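Local coordinates for protein probable sugar kinase (Clostridium perfringens, PDB 3KZH) that probably phosphorylates a sugar or related carbohydrate, as a kinase of the ribokinase-like pfkB family, and holds beta-D-glucopyranose in the crystal, at residues L9-A14 with Y139-S144; F20-A25 with A101-N106; G66-G71 with G94-Y99; G240-T245 with I276-M281. All blocks are in the same frame, centred on the assembly; numbering follows the deposited sequence.

Interaction 1 (L9-A14 with Y139-S144)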
# COMPACT_ATOMS: atom_id res chain seq x y z
N LEU A 9 25.77 10.41 -4.63
CA LEU A 9 25.11 11.61 -4.13
C LEU A 9 24.17 11.16 -3.03
O LEU A 9 23.42 10.21 -3.21
CB LEU A 9 24.27 12.30 -5.22
CG LEU A 9 24.11 13.83 -5.10
CD1 LEU A 9 23.85 14.37 -6.47
CD2 LEU A 9 23.07 14.32 -4.12
N LEU A 10 24.20 11.89 -1.92
CA LEU A 10 23.34 11.59 -0.80
C LEU A 10 22.17 12.55 -0.73
O LEU A 10 22.33 13.76 -0.89
CB LEU A 10 24.13 11.60 0.51
CG LEU A 10 23.40 11.29 1.83
CD1 LEU A 10 22.78 9.89 1.84
CD2 LEU A 10 24.38 11.44 2.97
N VAL A 11 20.99 11.98 -0.55
CA VAL A 11 19.76 12.74 -0.39
C VAL A 11 19.29 12.32 0.99
O VAL A 11 19.22 11.13 1.29
CB VAL A 11 18.69 12.40 -1.49
CG1 VAL A 11 17.42 13.24 -1.29
CG2 VAL A 11 19.24 12.63 -2.89
N PHE A 12 19.04 13.30 1.86
CA PHE A 12 18.59 13.05 3.23
C PHE A 12 17.24 13.76 3.46
O PHE A 12 17.18 14.97 3.40
CB PHE A 12 19.67 13.56 4.22
CG PHE A 12 19.37 13.30 5.68
CD1 PHE A 12 19.73 12.07 6.27
CD2 PHE A 12 18.78 14.29 6.48
CE1 PHE A 12 19.50 11.82 7.66
CE2 PHE A 12 18.54 14.07 7.87
CZ PHE A 12 18.91 12.83 8.46
N GLY A 13 16.20 12.99 3.77
CA GLY A 13 14.88 13.56 4.01
C GLY A 13 13.72 12.57 4.08
O GLY A 13 13.91 11.36 3.97
N ALA A 14 12.51 13.11 4.18
CA ALA A 14 11.27 12.33 4.30
C ALA A 14 10.74 11.55 3.09
O ALA A 14 11.00 11.90 1.94
CB ALA A 14 10.17 13.23 4.85
N TYR A 139 28.01 15.23 -2.89
CA TYR A 139 27.02 16.27 -2.64
C TYR A 139 25.93 15.68 -1.74
O TYR A 139 25.73 14.46 -1.72
CB TYR A 139 26.43 16.85 -3.95
CG TYR A 139 27.42 17.61 -4.82
CD1 TYR A 139 27.60 18.99 -4.70
CD2 TYR A 139 28.26 16.93 -5.71
CE1 TYR A 139 28.62 19.66 -5.45
CE2 TYR A 139 29.25 17.56 -6.45
CZ TYR A 139 29.43 18.93 -6.32
OH TYR A 139 30.43 19.53 -7.05
N THR A 140 25.31 16.53 -0.92
CA THR A 140 24.25 16.08 -0.02
C THR A 140 23.05 17.03 -0.07
O THR A 140 23.16 18.21 0.27
CB THR A 140 24.76 15.81 1.44
OG1 THR A 140 25.75 14.78 1.42
CG2 THR A 140 23.62 15.35 2.35
N VAL A 141 21.91 16.50 -0.51
CA VAL A 141 20.67 17.27 -0.65
C VAL A 141 19.85 17.24 0.63
O VAL A 141 19.67 16.20 1.27
CB VAL A 141 19.81 16.73 -1.85
CG1 VAL A 141 18.45 17.45 -1.94
CG2 VAL A 141 20.56 16.89 -3.15
N LEU A 142 19.36 18.42 0.99
CA LEU A 142 18.53 18.62 2.16
C LEU A 142 17.43 19.59 1.78
O LEU A 142 17.57 20.36 0.83
CB LEU A 142 19.34 19.27 3.32
CG LEU A 142 20.51 18.62 4.06
CD1 LEU A 142 21.04 19.55 5.13
CD2 LEU A 142 20.10 17.32 4.68
N ASP A 143 16.33 19.51 2.51
CA ASP A 143 15.22 20.44 2.34
C ASP A 143 15.15 21.22 3.65
O ASP A 143 15.94 20.95 4.55
CB ASP A 143 13.90 19.73 1.95
CG ASP A 143 13.36 18.76 3.02
OD1 ASP A 143 13.90 18.64 4.15
OD2 ASP A 143 12.35 18.11 2.70
N SER A 144 14.18 22.12 3.79
CA SER A 144 14.05 22.94 5.00
C SER A 144 13.07 22.45 6.08
O SER A 144 12.55 23.26 6.86
CB SER A 144 13.72 24.36 4.57
OG SER A 144 12.55 24.34 3.78
O HOH W 1 16.36 17.12 4.37
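L10 hydrogen-bonds through both its backbone N and O to the strand 139-143, and F12 adds a third bond in the same ladder. L10 N donates to Y139 O at 3.0 Å, and V141 N returns a bond to L10 O at 2.8 Å. F12 N donates to V141 O at 3.0 Å. The two strands run parallel, their axes only 17° apart. Past the last bond the backbones part, and a water bridges the gap, accepting from D143 N and lying close to F12 O. On one face L10 CG is anti to its backbone N (chi1 180°), as is T140 CG2, which brings the two side chains alongside each other, with L10 CB 3.7 Å from T140 OG1; that hydroxyl finds its main partner in T161. The same face carries F12, whose ring CD2 meets L142 CD2 at 3.8 Å. On the other face L9 leans toward the neighbouring strand, its CD2 reaching V141 CG2 at 3.7 Å; M52 of helix 44-54 packs on L9 and V11, and I48 on V141. Strand 59-62 pairs with the far side of 9-12, and 162-166 lies beyond 139-143. L10, V141 and F12 N thus pair across the strands, F12 O and D143 N turn to a water, and mostly apolar side chains cover both faces: the chemistry of an inner parallel pair in a ribokinase-like core.

Interaction 2 (F20-A25 with A101-N106)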
# COMPACT_ATOMS: atom_id res chain seq x y z
N PHE A 20 -5.17 8.32 -1.44
CA PHE A 20 -6.31 9.18 -1.76
C PHE A 20 -7.56 8.44 -2.23
O PHE A 20 -7.48 7.61 -3.14
CB PHE A 20 -5.92 10.20 -2.84
CG PHE A 20 -4.99 11.29 -2.37
CD1 PHE A 20 -5.41 12.23 -1.42
CD2 PHE A 20 -3.71 11.41 -2.95
CE1 PHE A 20 -4.56 13.31 -1.03
CE2 PHE A 20 -2.84 12.49 -2.57
CZ PHE A 20 -3.27 13.44 -1.61
N GLY A 21 -8.70 8.78 -1.63
CA GLY A 21 -9.97 8.18 -2.02
C GLY A 21 -10.84 9.22 -2.67
O GLY A 21 -11.25 10.18 -2.02
N PHE A 22 -11.10 9.06 -3.97
CA PHE A 22 -11.92 9.99 -4.75
C PHE A 22 -13.34 9.45 -4.86
O PHE A 22 -13.54 8.36 -5.40
CB PHE A 22 -11.35 10.17 -6.17
CG PHE A 22 -9.95 10.73 -6.21
CD1 PHE A 22 -9.73 12.11 -6.39
CD2 PHE A 22 -8.83 9.87 -6.07
CE1 PHE A 22 -8.41 12.64 -6.44
CE2 PHE A 22 -7.51 10.39 -6.12
CZ PHE A 22 -7.30 11.78 -6.31
N SER A 23 -14.33 10.22 -4.39
CA SER A 23 -15.74 9.82 -4.45
C SER A 23 -16.30 9.79 -5.88
O SER A 23 -16.12 10.75 -6.63
CB SER A 23 -16.62 10.75 -3.60
OG SER A 23 -16.35 10.65 -2.21
N LYS A 24 -16.93 8.67 -6.24
CA LYS A 24 -17.55 8.47 -7.56
C LYS A 24 -19.09 8.52 -7.45
O LYS A 24 -19.82 8.05 -8.33
CB LYS A 24 -17.08 7.16 -8.20
CG LYS A 24 -15.61 7.16 -8.65
CD LYS A 24 -15.36 8.18 -9.75
CE LYS A 24 -13.89 8.33 -10.06
NZ LYS A 24 -13.67 9.37 -11.10
N ALA A 25 -19.55 9.09 -6.34
CA ALA A 25 -20.95 9.29 -6.01
C ALA A 25 -20.96 10.40 -4.97
O ALA A 25 -19.92 10.69 -4.37
CB ALA A 25 -21.56 8.04 -5.41
N ALA A 101 -6.36 10.53 2.75
CA ALA A 101 -7.39 11.54 2.52
C ALA A 101 -8.53 11.11 1.64
O ALA A 101 -8.34 10.44 0.63
CB ALA A 101 -6.78 12.81 1.95
N ILE A 102 -9.74 11.51 2.03
CA ILE A 102 -10.95 11.21 1.28
C ILE A 102 -11.47 12.51 0.66
O ILE A 102 -11.68 13.50 1.37
CB ILE A 102 -12.01 10.49 2.17
CG1 ILE A 102 -11.54 9.05 2.44
CG2 ILE A 102 -13.40 10.49 1.51
CD1 ILE A 102 -12.29 8.30 3.48
N LEU A 103 -11.61 12.50 -0.66
CA LEU A 103 -12.09 13.65 -1.43
C LEU A 103 -13.53 13.41 -1.89
O LEU A 103 -13.94 12.26 -2.09
CB LEU A 103 -11.21 13.92 -2.66
CG LEU A 103 -9.68 14.07 -2.63
CD1 LEU A 103 -9.20 14.91 -1.47
CD2 LEU A 103 -9.03 12.71 -2.57
N ASP A 104 -14.29 14.50 -2.06
CA ASP A 104 -15.67 14.41 -2.53
C ASP A 104 -15.76 14.39 -4.06
O ASP A 104 -14.73 14.35 -4.73
CB ASP A 104 -16.59 15.48 -1.88
CG ASP A 104 -16.19 16.93 -2.19
OD1 ASP A 104 -16.75 17.82 -1.52
OD2 ASP A 104 -15.37 17.20 -3.09
N GLU A 105 -16.99 14.42 -4.58
CA GLU A 105 -17.28 14.42 -6.02
C GLU A 105 -16.71 15.62 -6.79
O GLU A 105 -16.53 15.57 -8.01
CB GLU A 105 -18.80 14.32 -6.25
CG GLU A 105 -19.65 15.47 -5.65
CD GLU A 105 -20.15 15.22 -4.22
OE1 GLU A 105 -19.48 14.51 -3.44
OE2 GLU A 105 -21.23 15.76 -3.88
N ASN A 106 -16.44 16.70 -6.05
CA ASN A 106 -15.88 17.94 -6.61
C ASN A 106 -14.36 17.91 -6.55
O ASN A 106 -13.68 18.61 -7.31
CB ASN A 106 -16.41 19.16 -5.84
CG ASN A 106 -17.93 19.23 -5.82
OD1 ASN A 106 -18.58 19.20 -6.86
ND2 ASN A 106 -18.50 19.31 -4.62
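F20-S23 pairs in parallel with A101-L103 in the small four-stranded sheet that projects from the main domain, the lid of ribokinase-like kinases. Strand 32-42 flanks one side of the pair and 109-115 the other. I113 and S111 of the second subunit pack on S23 and I102, consistent with the lid-to-lid dimer clasp known in this family. G21 bonds through both its backbone N and its O: N donates to A101 O at 2.8 Å, and O accepts from L103 N at 2.7 Å. On the face carrying the phenylalanines, L103 CD2 is the shared apolar contact. It sits over one face of the F22 ring as a CH-pi contact, 4.0 Å from the centroid, and F20 CD1 approaches it at 3.8 Å. The ring of F20 also meets A101 CB, obliquely. A chi1 of -51° sets L103 CG anti to the carbonyl carbon; the CD2 branch also comes within 3.4 Å of G21 O. At the end of the pairing L103 O takes two bonds from one residue: S23 N donates from above the carbonyl plane at 3.1 Å, while S23 OG, at 2.9 Å, lies in that plane on a lone pair.

Interaction 3 (G66-G71 with G94-Y99)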
# COMPACT_ATOMS: atom_id res chain seq x y z
N GLY A 66 9.14 2.90 8.41
CA GLY A 66 8.48 2.38 9.59
C GLY A 66 8.28 0.91 9.82
O GLY A 66 7.50 0.58 10.70
N ASN A 67 8.93 0.04 9.04
CA ASN A 67 8.83 -1.44 9.21
C ASN A 67 7.47 -2.06 8.80
O ASN A 67 7.36 -3.28 8.62
CB ASN A 67 9.25 -1.81 10.67
CG ASN A 67 9.19 -3.30 10.96
OD1 ASN A 67 9.84 -4.11 10.29
ND2 ASN A 67 8.41 -3.66 11.98
N ASP A 68 6.48 -1.21 8.57
CA ASP A 68 5.14 -1.63 8.17
C ASP A 68 5.03 -1.96 6.67
O ASP A 68 6.06 -2.04 5.99
CB ASP A 68 4.12 -0.55 8.58
CG ASP A 68 4.53 0.85 8.14
OD1 ASP A 68 5.47 0.98 7.33
OD2 ASP A 68 3.91 1.83 8.60
N GLU A 69 3.80 -2.09 6.17
CA GLU A 69 3.54 -2.42 4.77
C GLU A 69 3.90 -1.31 3.78
O GLU A 69 4.29 -1.60 2.64
CB GLU A 69 2.08 -2.84 4.59
CG GLU A 69 1.89 -4.07 3.71
CD GLU A 69 2.37 -5.37 4.36
OE1 GLU A 69 2.96 -6.20 3.65
OE2 GLU A 69 2.14 -5.58 5.57
N HIS A 70 3.79 -0.06 4.21
CA HIS A 70 4.13 1.09 3.38
C HIS A 70 5.64 1.23 3.29
O HIS A 70 6.16 1.77 2.31
CB HIS A 70 3.51 2.37 3.92
CG HIS A 70 2.05 2.52 3.60
ND1 HIS A 70 1.43 1.84 2.58
CD2 HIS A 70 1.10 3.29 4.17
CE1 HIS A 70 0.16 2.18 2.53
NE2 HIS A 70 -0.07 3.06 3.49
N GLY A 71 6.32 0.71 4.31
CA GLY A 71 7.77 0.73 4.37
C GLY A 71 8.32 -0.23 3.33
O GLY A 71 9.26 0.12 2.62
N GLY A 94 6.93 1.29 14.53
CA GLY A 94 6.56 2.63 14.08
C GLY A 94 5.82 2.62 12.75
O GLY A 94 5.54 1.56 12.19
N SER A 95 5.49 3.81 12.26
CA SER A 95 4.77 3.92 11.00
C SER A 95 5.50 4.76 9.98
O SER A 95 6.10 5.78 10.32
CB SER A 95 3.38 4.52 11.23
OG SER A 95 3.47 5.83 11.75
N THR A 96 5.47 4.31 8.72
CA THR A 96 6.07 5.03 7.60
C THR A 96 5.11 6.21 7.37
O THR A 96 3.90 6.00 7.39
CB THR A 96 6.11 4.15 6.32
OG1 THR A 96 6.88 2.98 6.59
CG2 THR A 96 6.74 4.89 5.14
N PRO A 97 5.63 7.45 7.25
CA PRO A 97 4.79 8.64 7.02
C PRO A 97 3.75 8.41 5.93
O PRO A 97 4.07 7.98 4.81
CB PRO A 97 5.81 9.70 6.65
CG PRO A 97 6.93 9.35 7.53
CD PRO A 97 7.04 7.87 7.41
N THR A 98 2.49 8.55 6.32
CA THR A 98 1.35 8.33 5.43
C THR A 98 0.30 9.40 5.58
O THR A 98 0.04 9.88 6.68
CB THR A 98 0.71 6.93 5.71
OG1 THR A 98 1.73 5.92 5.64
CG2 THR A 98 -0.40 6.59 4.70
N TYR A 99 -0.28 9.78 4.45
CA TYR A 99 -1.35 10.77 4.43
C TYR A 99 -2.56 10.12 3.75
O TYR A 99 -2.55 9.87 2.54
CB TYR A 99 -0.91 12.04 3.70
CG TYR A 99 -1.94 13.15 3.69
CD1 TYR A 99 -2.30 13.82 4.88
CD2 TYR A 99 -2.58 13.52 2.49
CE1 TYR A 99 -3.29 14.85 4.87
CE2 TYR A 99 -3.56 14.54 2.46
CZ TYR A 99 -3.91 15.20 3.65
OH TYR A 99 -4.87 16.19 3.63
O HOH W 2 2.03 3.47 7.62
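D68 and T96 are tied by a pair of hydrogen bonds in which each carboxylate oxygen takes one donor from T96. T96 OG1 donates to D68 OD1 at 2.6 Å, using the syn lone pair, and T96 N donates to D68 OD2 at 2.9 Å, somewhat out of the carboxylate plane. Two weak bonds are added: G66 N to T96 OG1, and G71 N to D68 OD1 at 3.1 Å, a capping bond from helix 69-81 to D68 at its N-cap position. D68 CG lies between its backbone N and carbonyl carbon (chi1 49°), and chi2 near 12° turns OD1 to the helix start and T96. Water-mediated contact follows, since one water donates to D68 OD2 and T96 O alike. T98 OG1 bonds to T96 O at 2.8 Å, within the segment, just where strand 98-103 begins. The non-bonded packing rests on H70, whose ring edge at CD2 lies 3.1 Å from T98 OG1, the two side chains crossing at about a right angle. I39 of the second subunit also packs on H70. The run G66-N67-D68-x-x-G71 resembles the G-x-D-x-x-G element common in pfkB kinases. One carboxylate here caps a helix and binds the loop leading into the lid, and the concentrated N-H and O-H donors would be expected to favour its ionised form.

Interaction 4 (G240-T245 with I276-M281)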
# COMPACT_ATOMS: atom_id res chain seq x y z
N GLY A 240 23.90 34.27 -15.66
CA GLY A 240 22.98 34.39 -16.77
C GLY A 240 21.59 33.96 -16.42
O GLY A 240 21.28 33.70 -15.26
N LYS A 241 20.75 33.87 -17.45
CA LYS A 241 19.36 33.48 -17.33
C LYS A 241 18.99 32.71 -18.59
O LYS A 241 19.23 33.18 -19.70
CB LYS A 241 18.45 34.71 -17.18
CG LYS A 241 16.97 34.40 -16.97
CD LYS A 241 16.07 35.48 -17.57
CE LYS A 241 16.03 36.73 -16.71
NZ LYS A 241 15.11 37.75 -17.30
N ILE A 242 18.43 31.52 -18.40
CA ILE A 242 18.02 30.66 -19.52
C ILE A 242 16.56 30.28 -19.36
O ILE A 242 16.09 29.98 -18.25
CB ILE A 242 18.93 29.37 -19.65
CG1 ILE A 242 20.39 29.76 -19.92
CG2 ILE A 242 18.47 28.52 -20.82
CD1 ILE A 242 21.39 28.63 -19.76
N LYS A 243 15.84 30.30 -20.47
CA LYS A 243 14.42 29.98 -20.50
C LYS A 243 14.16 29.10 -21.70
O LYS A 243 14.88 29.16 -22.70
CB LYS A 243 13.62 31.29 -20.61
CG LYS A 243 12.11 31.16 -20.75
CD LYS A 243 11.54 32.48 -21.21
CE LYS A 243 10.13 32.32 -21.73
NZ LYS A 243 9.56 33.64 -22.14
N ALA A 244 13.17 28.22 -21.58
CA ALA A 244 12.77 27.35 -22.67
C ALA A 244 11.48 27.88 -23.27
O ALA A 244 10.62 28.39 -22.55
CB ALA A 244 12.58 25.93 -22.18
N THR A 245 11.37 27.79 -24.59
CA THR A 245 10.16 28.22 -25.29
C THR A 245 9.28 26.96 -25.39
O THR A 245 9.74 25.85 -25.09
CB THR A 245 10.48 28.80 -26.71
OG1 THR A 245 11.04 27.77 -27.55
CG2 THR A 245 11.47 29.94 -26.62
N ILE A 276 24.20 22.42 -17.30
CA ILE A 276 23.57 21.87 -16.08
C ILE A 276 22.17 22.48 -15.97
O ILE A 276 21.19 21.77 -15.71
CB ILE A 276 24.37 22.23 -14.78
CG1 ILE A 276 25.76 21.59 -14.80
CG2 ILE A 276 23.61 21.77 -13.53
CD1 ILE A 276 26.65 21.98 -13.62
N VAL A 277 22.10 23.79 -16.21
CA VAL A 277 20.87 24.58 -16.17
C VAL A 277 19.87 24.08 -17.22
O VAL A 277 18.70 23.91 -16.91
CB VAL A 277 21.21 26.10 -16.36
CG1 VAL A 277 20.00 26.96 -16.42
CG2 VAL A 277 22.01 26.58 -15.20
N LYS A 278 20.37 23.74 -18.41
CA LYS A 278 19.54 23.24 -19.51
C LYS A 278 19.03 21.82 -19.30
O LYS A 278 17.85 21.55 -19.56
CB LYS A 278 20.30 23.30 -20.84
CG LYS A 278 20.42 24.69 -21.43
CD LYS A 278 21.19 24.62 -22.74
CE LYS A 278 21.76 25.97 -23.10
NZ LYS A 278 22.73 25.89 -24.22
N PHE A 279 19.90 20.95 -18.76
CA PHE A 279 19.60 19.54 -18.48
C PHE A 279 18.55 19.47 -17.36
O PHE A 279 17.54 18.78 -17.49
CB PHE A 279 20.89 18.77 -18.09
CG PHE A 279 20.70 17.26 -17.96
CD1 PHE A 279 20.99 16.40 -19.04
CD2 PHE A 279 20.14 16.69 -16.78
CE1 PHE A 279 20.72 15.01 -18.96
CE2 PHE A 279 19.87 15.30 -16.69
CZ PHE A 279 20.16 14.46 -17.79
N ALA A 280 18.82 20.18 -16.27
CA ALA A 280 17.93 20.25 -15.11
C ALA A 280 16.59 20.90 -15.44
O ALA A 280 15.56 20.52 -14.88
CB ALA A 280 18.62 20.99 -13.99
N MSE A 281 16.59 21.86 -16.37
CA MSE A 281 15.38 22.55 -16.78
C MSE A 281 14.53 21.65 -17.66
O MSE A 281 13.30 21.68 -17.56
CB MSE A 281 15.70 23.84 -17.50
CG MSE A 281 14.78 24.98 -17.12
SE MSE A 281 15.28 26.65 -17.95
CE MSE A 281 17.14 26.48 -17.88
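I242 sends its side chain from strand 239-244 toward helix 273-288, which crosses the strand at 32° with the short axes 9.3 Å apart. Three helix residues meet that isoleucine. Its CD1 lies 4.0 Å from V277 CG1 and 4.3 Å from K278 CE, the aliphatic part of a lysine whose ammonium makes a cation-pi contact with W312. CG2 meets the CE methyl of M281 at 3.8 Å. The selenium of M281, a selenomethionine, comes within 3.4 Å of I242 O. M281 bends at chi3 (-37°), which folds CE back toward I242. K243 points its side chain away, and its CA is 4.3 Å from M281 SE. A244 turns its CB toward the helix again, though its nearest approach to M281 is by the backbone N, 4.5 Å from the selenium. I231 and Y233 of the adjacent strand 231-234 extend the same apolar layer over V277, and W312, of the neighbouring strand 312-317, packs on I242 and A244 in the same layer. The alternation of the strand thus offers I242 and A244 to one face of the helix and the lysines to the other side of the sheet. The contact is mostly apolar packing, with the selenium also set against a carbonyl oxygen, and it seats a helix on the antiparallel end of the main sheet.

How the interactions relate
Interaction 1 lies in the main sheet of the core, and interaction 4 reaches that sheet at its antiparallel end; their centres are about 23 Å apart. Interactions 2 and 3 both use strand 98-103 and belong to the lid and its root, touching where F20 CE1 meets Y99 CE2 at 3.8 Å. Both also meet the second subunit. Along the chain, interactions 2 and 3 fall between the two segments of interaction 1, interaction 3 lies between those of interaction 2, and interaction 4 follows them all. Interactions 3 and 4 have centres about 37 Å apart, on opposite sides of the chain's centre; the contacts divide between core (1 and 4) and lid with its root (2 and 3).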